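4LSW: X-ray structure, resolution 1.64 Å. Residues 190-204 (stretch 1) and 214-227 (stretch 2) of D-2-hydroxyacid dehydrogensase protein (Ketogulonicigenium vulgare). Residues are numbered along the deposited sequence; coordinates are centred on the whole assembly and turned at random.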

ATOM      1  N   ASP A 190     -21.855  -3.709   5.499  1.00  9.99           N
ATOM      2  CA  ASP A 190     -21.018  -4.883   5.311  1.00 11.21           C
ATOM      3  C   ASP A 190     -20.586  -5.021   3.867  1.00 10.07           C
ATOM      4  O   ASP A 190     -21.228  -4.466   2.967  1.00 10.24           O
ATOM      5  CB  ASP A 190     -21.760  -6.150   5.741  1.00 11.66           C
ATOM      6  CG  ASP A 190     -22.827  -6.549   4.761  1.00 12.93           C
ATOM      7  OD1 ASP A 190     -23.707  -5.719   4.484  1.00 19.08           O
ATOM      8  OD2 ASP A 190     -22.754  -7.677   4.238  1.00 18.97           O
ATOM      9  N   ALA A 191     -19.512  -5.773   3.657  1.00  7.64           N
ATOM     10  CA  ALA A 191     -18.918  -5.921   2.334  1.00  6.93           C
ATOM     11  C   ALA A 191     -19.777  -6.725   1.360  1.00  8.81           C
ATOM     12  O   ALA A 191     -19.753  -6.461   0.160  1.00  7.03           O
ATOM     13  CB  ALA A 191     -17.530  -6.519   2.437  1.00  7.91           C
ATOM     14  N   VAL A 192     -20.537  -7.700   1.855  1.00  6.50           N
ATOM     15  CA  VAL A 192     -21.387  -8.491   0.970  1.00  6.14           C
ATOM     16  C   VAL A 192     -22.457  -7.634   0.313  1.00  6.87           C
ATOM     17  O   VAL A 192     -22.625  -7.677  -0.913  1.00  8.83           O
ATOM     18  CB  VAL A 192     -22.036  -9.688   1.702  1.00  6.80           C
ATOM     19  CG1 VAL A 192     -23.074 -10.358   0.806  1.00 10.70           C
ATOM     20  CG2 VAL A 192     -20.973 -10.670   2.109  1.00  9.87           C
ATOM     21  N   THR A 193     -23.152  -6.834   1.121  1.00  8.20           N
ATOM     22  CA  THR A 193     -24.184  -5.939   0.608  1.00  8.40           C
ATOM     23  C   THR A 193     -23.580  -4.901  -0.326  1.00  9.20           C
ATOM     24  O   THR A 193     -24.149  -4.588  -1.375  1.00 10.32           O
ATOM     25  CB  THR A 193     -24.909  -5.226   1.747  1.00 11.17           C
ATOM     26  OG1 THR A 193     -25.404  -6.202   2.677  1.00 14.90           O
ATOM     27  CG2 THR A 193     -26.065  -4.394   1.212  1.00 13.93           C
ATOM     28  N   LEU A 194     -22.422  -4.370   0.049  1.00  7.39           N
ATOM     29  CA  LEU A 194     -21.734  -3.395  -0.791  1.00  6.23           C
ATOM     30  C   LEU A 194     -21.490  -3.990  -2.174  1.00  7.43           C
ATOM     31  O   LEU A 194     -21.820  -3.389  -3.205  1.00  8.38           O
ATOM     32  CB  LEU A 194     -20.400  -2.995  -0.149  1.00  6.52           C
ATOM     33  CG  LEU A 194     -19.553  -1.976  -0.922  1.00  4.71           C
ATOM     34  CD1 LEU A 194     -20.269  -0.649  -0.959  1.00  7.17           C
ATOM     35  CD2 LEU A 194     -18.197  -1.842  -0.264  1.00  6.26           C
ATOM     36  N   ALA A 195     -20.929  -5.192  -2.189  1.00  6.08           N
ATOM     37  CA  ALA A 195     -20.562  -5.837  -3.439  1.00  4.70           C
ATOM     38  C   ALA A 195     -21.763  -6.179  -4.311  1.00  6.21           C
ATOM     39  O   ALA A 195     -21.702  -6.092  -5.547  1.00  6.81           O
ATOM     40  CB  ALA A 195     -19.768  -7.093  -3.131  1.00  5.04           C
ATOM     41  N   ARG A 196     -22.848  -6.602  -3.665  1.00  5.87           N
ATOM     42  CA  ARG A 196     -24.047  -7.023  -4.374  1.00  7.25           C
ATOM     43  C   ARG A 196     -24.558  -5.978  -5.365  1.00  8.14           C
ATOM     44  O   ARG A 196     -25.002  -6.324  -6.464  1.00  7.79           O
ATOM     45  CB  ARG A 196     -25.152  -7.384  -3.372  1.00 11.07           C
ATOM     46  CG  ARG A 196     -26.426  -7.903  -4.032  1.00 13.83           C
ATOM     47  CD  ARG A 196     -27.545  -8.116  -3.018  1.00 19.75           C
ATOM     48  NE  ARG A 196     -27.714  -6.950  -2.154  1.00 28.75           N
ATOM     49  CZ  ARG A 196     -28.711  -6.074  -2.248  1.00 27.91           C
ATOM     50  NH1 ARG A 196     -29.654  -6.229  -3.171  1.00 38.29           N
ATOM     51  NH2 ARG A 196     -28.775  -5.043  -1.408  1.00 23.97           N
ATOM     52  N   ASP A 197     -24.479  -4.713  -4.973  1.00  7.51           N
ATOM     53  CA  ASP A 197     -25.093  -3.627  -5.731  1.00  8.55           C
ATOM     54  C   ASP A 197     -24.121  -2.821  -6.588  1.00  8.29           C
ATOM     55  O   ASP A 197     -24.475  -1.736  -7.042  1.00  7.36           O
ATOM     56  CB  ASP A 197     -25.823  -2.667  -4.785  1.00 10.21           C
ATOM     57  CG  ASP A 197     -26.978  -3.323  -4.067  1.00 16.82           C
ATOM     58  OD1 ASP A 197     -27.540  -4.283  -4.624  1.00 14.68           O
ATOM     59  OD2 ASP A 197     -27.313  -2.879  -2.947  1.00 17.23           O
ATOM     60  N   VAL A 198     -22.907  -3.319  -6.804  1.00  5.68           N
ATOM     61  CA  VAL A 198     -21.941  -2.563  -7.621  1.00  4.35           C
ATOM     62  C   VAL A 198     -21.326  -3.368  -8.755  1.00  5.03           C
ATOM     63  O   VAL A 198     -21.335  -4.599  -8.732  1.00  6.85           O
ATOM     64  CB  VAL A 198     -20.810  -1.918  -6.776  1.00  5.73           C
ATOM     65  CG1 VAL A 198     -21.387  -1.047  -5.696  1.00  5.25           C
ATOM     66  CG2 VAL A 198     -19.893  -2.993  -6.179  1.00  5.00           C
ATOM     67  N   ASP A 199     -20.775  -2.651  -9.735  1.00  5.43           N
ATOM     68  CA  ASP A 199     -20.126  -3.243 -10.883  1.00  5.46           C
ATOM     69  C   ASP A 199     -18.607  -3.305 -10.710  1.00  4.72           C
ATOM     70  O   ASP A 199     -17.941  -4.116 -11.345  1.00  5.57           O
ATOM     71  CB  ASP A 199     -20.479  -2.435 -12.137  1.00  7.17           C
ATOM     72  CG  ASP A 199     -21.978  -2.308 -12.332  1.00  8.02           C
ATOM     73  OD1 ASP A 199     -22.612  -3.362 -12.518  1.00  7.91           O
ATOM     74  OD2 ASP A 199     -22.530  -1.182 -12.277  1.00  6.96           O
ATOM     75  N   PHE A 200     -18.074  -2.443  -9.848  1.00  4.99           N
ATOM     76  CA  PHE A 200     -16.644  -2.334  -9.596  1.00  4.02           C
ATOM     77  C   PHE A 200     -16.485  -2.175  -8.099  1.00  5.36           C
ATOM     78  O   PHE A 200     -17.163  -1.342  -7.506  1.00  5.35           O
ATOM     79  CB  PHE A 200     -16.068  -1.081 -10.274  1.00  3.64           C
ATOM     80  CG  PHE A 200     -16.323  -1.001 -11.751  1.00  4.50           C
ATOM     81  CD1 PHE A 200     -15.450  -1.598 -12.649  1.00  5.35           C
ATOM     82  CD2 PHE A 200     -17.426  -0.313 -12.245  1.00  5.88           C
ATOM     83  CE1 PHE A 200     -15.669  -1.512 -14.026  1.00  4.46           C
ATOM     84  CE2 PHE A 200     -17.657  -0.236 -13.622  1.00  6.85           C
ATOM     85  CZ  PHE A 200     -16.777  -0.825 -14.507  1.00  6.68           C
ATOM     86  N   LEU A 201     -15.627  -2.981  -7.484  1.00  4.68           N
ATOM     87  CA  LEU A 201     -15.386  -2.884  -6.038  1.00  4.27           C
ATOM     88  C   LEU A 201     -13.912  -2.626  -5.772  1.00  5.64           C
ATOM     89  O   LEU A 201     -13.053  -3.427  -6.171  1.00  6.23           O
ATOM     90  CB  LEU A 201     -15.794  -4.181  -5.328  1.00  4.99           C
ATOM     91  CG  LEU A 201     -15.573  -4.234  -3.815  1.00  5.02           C
ATOM     92  CD1 LEU A 201     -16.437  -3.205  -3.106  1.00  7.20           C
ATOM     93  CD2 LEU A 201     -15.860  -5.635  -3.278  1.00  7.38           C
ATOM     94  N   PHE A 202     -13.619  -1.508  -5.126  1.00  4.48           N
ATOM     95  CA  PHE A 202     -12.245  -1.162  -4.784  1.00  5.33           C
ATOM     96  C   PHE A 202     -11.961  -1.577  -3.357  1.00  6.09           C
ATOM     97  O   PHE A 202     -12.721  -1.233  -2.449  1.00  5.94           O
ATOM     98  CB  PHE A 202     -12.035   0.354  -4.911  1.00  4.41           C
ATOM     99  CG  PHE A 202     -12.049   0.848  -6.327  1.00  4.02           C
ATOM    100  CD1 PHE A 202     -13.253   1.108  -6.981  1.00  5.90           C
ATOM    101  CD2 PHE A 202     -10.860   1.037  -7.013  1.00  4.57           C
ATOM    102  CE1 PHE A 202     -13.272   1.560  -8.291  1.00  5.40           C
ATOM    103  CE2 PHE A 202     -10.878   1.493  -8.325  1.00  6.19           C
ATOM    104  CZ  PHE A 202     -12.080   1.753  -8.959  1.00  6.01           C
ATOM    105  N   VAL A 203     -10.865  -2.295  -3.151  1.00  6.05           N
ATOM    106  CA  VAL A 203     -10.461  -2.680  -1.806  1.00  5.80           C
ATOM    107  C   VAL A 203      -9.358  -1.741  -1.343  1.00  9.25           C
ATOM    108  O   VAL A 203      -8.227  -1.777  -1.853  1.00  8.57           O
ATOM    109  CB  VAL A 203      -9.984  -4.127  -1.755  1.00  7.27           C
ATOM    110  CG1 VAL A 203      -9.656  -4.517  -0.320  1.00 11.25           C
ATOM    111  CG2 VAL A 203     -11.056  -5.034  -2.320  1.00  8.26           C
ATOM    112  N   THR A 204      -9.727  -0.869  -0.410  1.00 10.07           N
ATOM    113  CA  THR A 204      -8.863   0.196   0.079  1.00 10.06           C
ATOM    114  C   THR A 204      -8.919   0.190   1.600  1.00 14.23           C
ATOM    115  O   THR A 204      -9.159   1.209   2.238  1.00 16.68           O
ATOM    116  CB  THR A 204      -9.295   1.568  -0.496  1.00  8.94           C
ATOM    117  OG1 THR A 204     -10.712   1.726  -0.364  1.00 11.63           O
ATOM    118  CG2 THR A 204      -8.956   1.643  -1.971  1.00 12.03           C
ATOM    119  N   ILE A 214     -14.037  -8.333   5.462  1.00 12.63           N
ATOM    120  CA  ILE A 214     -13.100  -9.235   4.814  1.00 12.53           C
ATOM    121  C   ILE A 214     -13.645  -9.713   3.455  1.00 12.62           C
ATOM    122  O   ILE A 214     -14.839 -10.027   3.335  1.00 13.93           O
ATOM    123  CB  ILE A 214     -12.828 -10.452   5.728  1.00 17.44           C
ATOM    124  CG1 ILE A 214     -12.161  -9.997   7.028  1.00 20.49           C
ATOM    125  CG2 ILE A 214     -11.999 -11.504   5.002  1.00 22.80           C
ATOM    126  CD1 ILE A 214     -12.126 -11.073   8.114  1.00 25.16           C
ATOM    127  N   VAL A 215     -12.781  -9.760   2.440  1.00 11.68           N
ATOM    128  CA  VAL A 215     -13.194 -10.164   1.101  1.00  9.81           C
ATOM    129  C   VAL A 215     -12.987 -11.658   0.902  1.00 11.80           C
ATOM    130  O   VAL A 215     -11.910 -12.101   0.500  1.00 12.46           O
ATOM    131  CB  VAL A 215     -12.453  -9.381  -0.004  1.00  8.64           C
ATOM    132  CG1 VAL A 215     -12.980  -9.764  -1.387  1.00  9.58           C
ATOM    133  CG2 VAL A 215     -12.613  -7.889   0.228  1.00  9.78           C
ATOM    134  N   GLY A 216     -14.033 -12.422   1.187  1.00  9.71           N
ATOM    135  CA  GLY A 216     -14.001 -13.858   0.990  1.00  9.79           C
ATOM    136  C   GLY A 216     -14.967 -14.305  -0.096  1.00 10.46           C
ATOM    137  O   GLY A 216     -15.450 -13.491  -0.890  1.00  8.12           O
ATOM    138  N   ARG A 217     -15.269 -15.600  -0.125  1.00  9.26           N
ATOM    139  CA  ARG A 217     -16.164 -16.158  -1.142  1.00  7.11           C
ATOM    140  C   ARG A 217     -17.504 -15.417  -1.240  1.00  7.94           C
ATOM    141  O   ARG A 217     -17.969 -15.140  -2.342  1.00  7.76           O
ATOM    142  CB  ARG A 217     -16.427 -17.655  -0.901  1.00  9.36           C
ATOM    143  CG  ARG A 217     -17.459 -18.257  -1.853  1.00  9.71           C
ATOM    144  CD  ARG A 217     -17.664 -19.763  -1.622  1.00 11.25           C
ATOM    145  NE  ARG A 217     -16.802 -20.581  -2.467  1.00  9.10           N
ATOM    146  CZ  ARG A 217     -17.238 -21.342  -3.466  1.00  8.70           C
ATOM    147  NH1 ARG A 217     -18.533 -21.410  -3.750  1.00 10.29           N
ATOM    148  NH2 ARG A 217     -16.379 -22.056  -4.177  1.00  9.50           N
ATOM    149  N   ASP A 218     -18.127 -15.095  -0.105  1.00  9.20           N
ATOM    150  CA  ASP A 218     -19.434 -14.454  -0.158  1.00  9.57           C
ATOM    151  C   ASP A 218     -19.382 -13.059  -0.791  1.00  6.65           C
ATOM    152  O   ASP A 218     -20.254 -12.705  -1.588  1.00  7.31           O
ATOM    153  CB  ASP A 218     -20.097 -14.409   1.231  1.00  8.70           C
ATOM    154  CG  ASP A 218     -20.545 -15.776   1.712  1.00 14.14           C
ATOM    155  OD1 ASP A 218     -20.770 -16.661   0.868  1.00 13.42           O
ATOM    156  OD2 ASP A 218     -20.673 -15.945   2.940  1.00 18.57           O
ATOM    157  N   VAL A 219     -18.361 -12.281  -0.441  1.00  7.32           N
ATOM    158  CA  VAL A 219     -18.218 -10.941  -1.021  1.00  5.40           C
ATOM    159  C   VAL A 219     -17.938 -11.060  -2.511  1.00  8.19           C
ATOM    160  O   VAL A 219     -18.540 -10.360  -3.326  1.00  6.58           O
ATOM    161  CB  VAL A 219     -17.092 -10.156  -0.347  1.00  5.75           C
ATOM    162  CG1 VAL A 219     -16.851  -8.826  -1.077  1.00  5.68           C
ATOM    163  CG2 VAL A 219     -17.452  -9.909   1.105  1.00  7.98           C
ATOM    164  N   ILE A 220     -17.030 -11.963  -2.859  1.00  6.33           N
ATOM    165  CA  ILE A 220     -16.640 -12.169  -4.247  1.00  4.80           C
ATOM    166  C   ILE A 220     -17.831 -12.618  -5.092  1.00  5.97           C
ATOM    167  O   ILE A 220     -18.039 -12.149  -6.211  1.00  7.61           O
ATOM    168  CB  ILE A 220     -15.467 -13.164  -4.339  1.00  6.24           C
ATOM    169  CG1 ILE A 220     -14.221 -12.542  -3.697  1.00  8.55           C
ATOM    170  CG2 ILE A 220     -15.216 -13.543  -5.790  1.00  8.43           C
ATOM    171  CD1 ILE A 220     -13.112 -13.538  -3.406  1.00 11.35           C
ATOM    172  N   GLU A 221     -18.640 -13.520  -4.543  1.00  6.42           N
ATOM    173  CA  GLU A 221     -19.801 -14.022  -5.273  1.00  6.35           C
ATOM    174  C   GLU A 221     -20.860 -12.943  -5.452  1.00  6.50           C
ATOM    175  O   GLU A 221     -21.517 -12.867  -6.487  1.00  7.04           O
ATOM    176  CB  GLU A 221     -20.390 -15.256  -4.574  1.00  8.73           C
ATOM    177  CG  GLU A 221     -19.502 -16.468  -4.751  1.00  9.51           C
ATOM    178  CD  GLU A 221     -20.174 -17.766  -4.384  1.00 12.20           C
ATOM    179  OE1 GLU A 221     -21.223 -17.754  -3.695  1.00 12.61           O
ATOM    180  OE2 GLU A 221     -19.630 -18.806  -4.794  1.00 10.58           O
ATOM    181  N   ALA A 222     -21.016 -12.110  -4.437  1.00  6.23           N
ATOM    182  CA  ALA A 222     -21.941 -10.991  -4.519  1.00  6.03           C
ATOM    183  C   ALA A 222     -21.491  -9.948  -5.550  1.00  6.99           C
ATOM    184  O   ALA A 222     -22.326  -9.311  -6.196  1.00  6.86           O
ATOM    185  CB  ALA A 222     -22.152 -10.359  -3.139  1.00  6.10           C
ATOM    186  N   LEU A 223     -20.181  -9.778  -5.694  1.00  5.45           N
ATOM    187  CA  LEU A 223     -19.642  -8.872  -6.699  1.00  4.45           C
ATOM    188  C   LEU A 223     -20.058  -9.363  -8.087  1.00  6.17           C
ATOM    189  O   LEU A 223     -20.465  -8.567  -8.933  1.00  5.58           O
ATOM    190  CB  LEU A 223     -18.124  -8.764  -6.560  1.00  5.50           C
ATOM    191  CG  LEU A 223     -17.388  -7.774  -7.460  1.00  5.06           C
ATOM    192  CD1 LEU A 223     -18.124  -6.433  -7.454  1.00  5.38           C
ATOM    193  CD2 LEU A 223     -15.965  -7.639  -6.974  1.00  5.27           C
ATOM    194  N   GLY A 224     -19.968 -10.667  -8.318  1.00  6.11           N
ATOM    195  CA  GLY A 224     -20.724 -11.271  -9.400  1.00  7.47           C
ATOM    196  C   GLY A 224     -20.025 -11.445 -10.733  1.00  7.79           C
ATOM    197  O   GLY A 224     -18.893 -10.989 -10.934  1.00  6.49           O
ATOM    198  N   PRO A 225     -20.711 -12.114 -11.666  1.00  6.99           N
ATOM    199  CA  PRO A 225     -20.077 -12.577 -12.907  1.00  6.11           C
ATOM    200  C   PRO A 225     -19.669 -11.479 -13.865  1.00 10.04           C
ATOM    201  O   PRO A 225     -18.880 -11.734 -14.780  1.00 10.68           O
ATOM    202  CB  PRO A 225     -21.166 -13.456 -13.556  1.00  8.39           C
ATOM    203  CG  PRO A 225     -22.448 -13.054 -12.896  1.00  9.08           C
ATOM    204  CD  PRO A 225     -22.063 -12.670 -11.490  1.00  6.23           C
ATOM    205  N   GLU A 226     -20.213 -10.284 -13.671  1.00  8.96           N
ATOM    206  CA  GLU A 226     -19.800  -9.141 -14.468  1.00  8.47           C
ATOM    207  C   GLU A 226     -19.262  -8.024 -13.591  1.00 10.98           C
ATOM    208  O   GLU A 226     -19.168  -6.873 -14.022  1.00 11.45           O
ATOM    209  CB  GLU A 226     -20.948  -8.665 -15.355  1.00 10.99           C
ATOM    210  CG  GLU A 226     -21.360  -9.751 -16.349  1.00 10.89           C
ATOM    211  CD  GLU A 226     -22.400  -9.318 -17.356  1.00 19.61           C
ATOM    212  OE1 GLU A 226     -22.657  -8.104 -17.487  1.00 21.12           O
ATOM    213  OE2 GLU A 226     -22.962 -10.211 -18.026  1.00 29.95           O
ATOM    214  N   GLY A 227     -18.912  -8.366 -12.356  1.00  7.27           N
ATOM    215  CA  GLY A 227     -18.282  -7.422 -11.467  1.00  7.43           C
ATOM    216  C   GLY A 227     -16.780  -7.514 -11.561  1.00  5.80           C
ATOM    217  O   GLY A 227     -16.228  -8.507 -12.041  1.00  7.90           O
TER
HETATM  218  O   HOH W   1     -17.254  -4.674 -13.978  1.00 10.89           O
HETATM  219  O   HOH W   2     -21.814  -5.561 -13.947  1.00 16.71           O

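Two short helices, 191-196 and 217-223, run nearly parallel at 15°, their axes only 7.5 Å apart, and no direct hydrogen bond joins the stretches; small and branched apolar side chains do most of the work. Stretch 2 makes its first contact at Val 215, whose CG2 lies 4.1 Å from CG2 of Val 203, a buried residue of the strand. Gly 216 occupies the N-cap position without touching stretch 1. At the margin, CB of Asp 218 rests 3.9 Å from Val 192 CG2, its carboxylate left in an exposed position.

Val 219 is central. With chi1 in t, its CG2 packs 3.6 Å from Ala 191 CB and 3.7 Å from Val 192 CG2, while its CG1 sits 4.0 Å from both Ala 195 CB and Leu 201 CD2. A beta-branched residue thus touches helix and strand together.

Ala 222 points toward stretch 1, and its single methyl fits the close approach: CB is 3.5 Å from Val 192 O and 4.0 Å from Ala 195 CB. The backbones come near enough for Arg 196 CA to make a CA-H...O contact with Ala 222 O, at 3.4 Å. Leu 223 has the most area covered by the other stretch; its CB lies 4.2 Å from Ala 195 CB, and the longer side chain reaches Val 198 CG2 through CD1 (4.1 Å) and Leu 201 CB through CD2 (3.8 Å).

Gly 224 ends the helix with positive phi, where a CB would jam against the preceding carbonyl, and opens a type I turn. There polar links take over: one water donates to Asp 199 O (2.8 Å) and Glu 226 O (2.9 Å). Finally, Gly 227 CA approaches Asp 199 O at 3.3 Å; a CB here would clash with Leu 223 O.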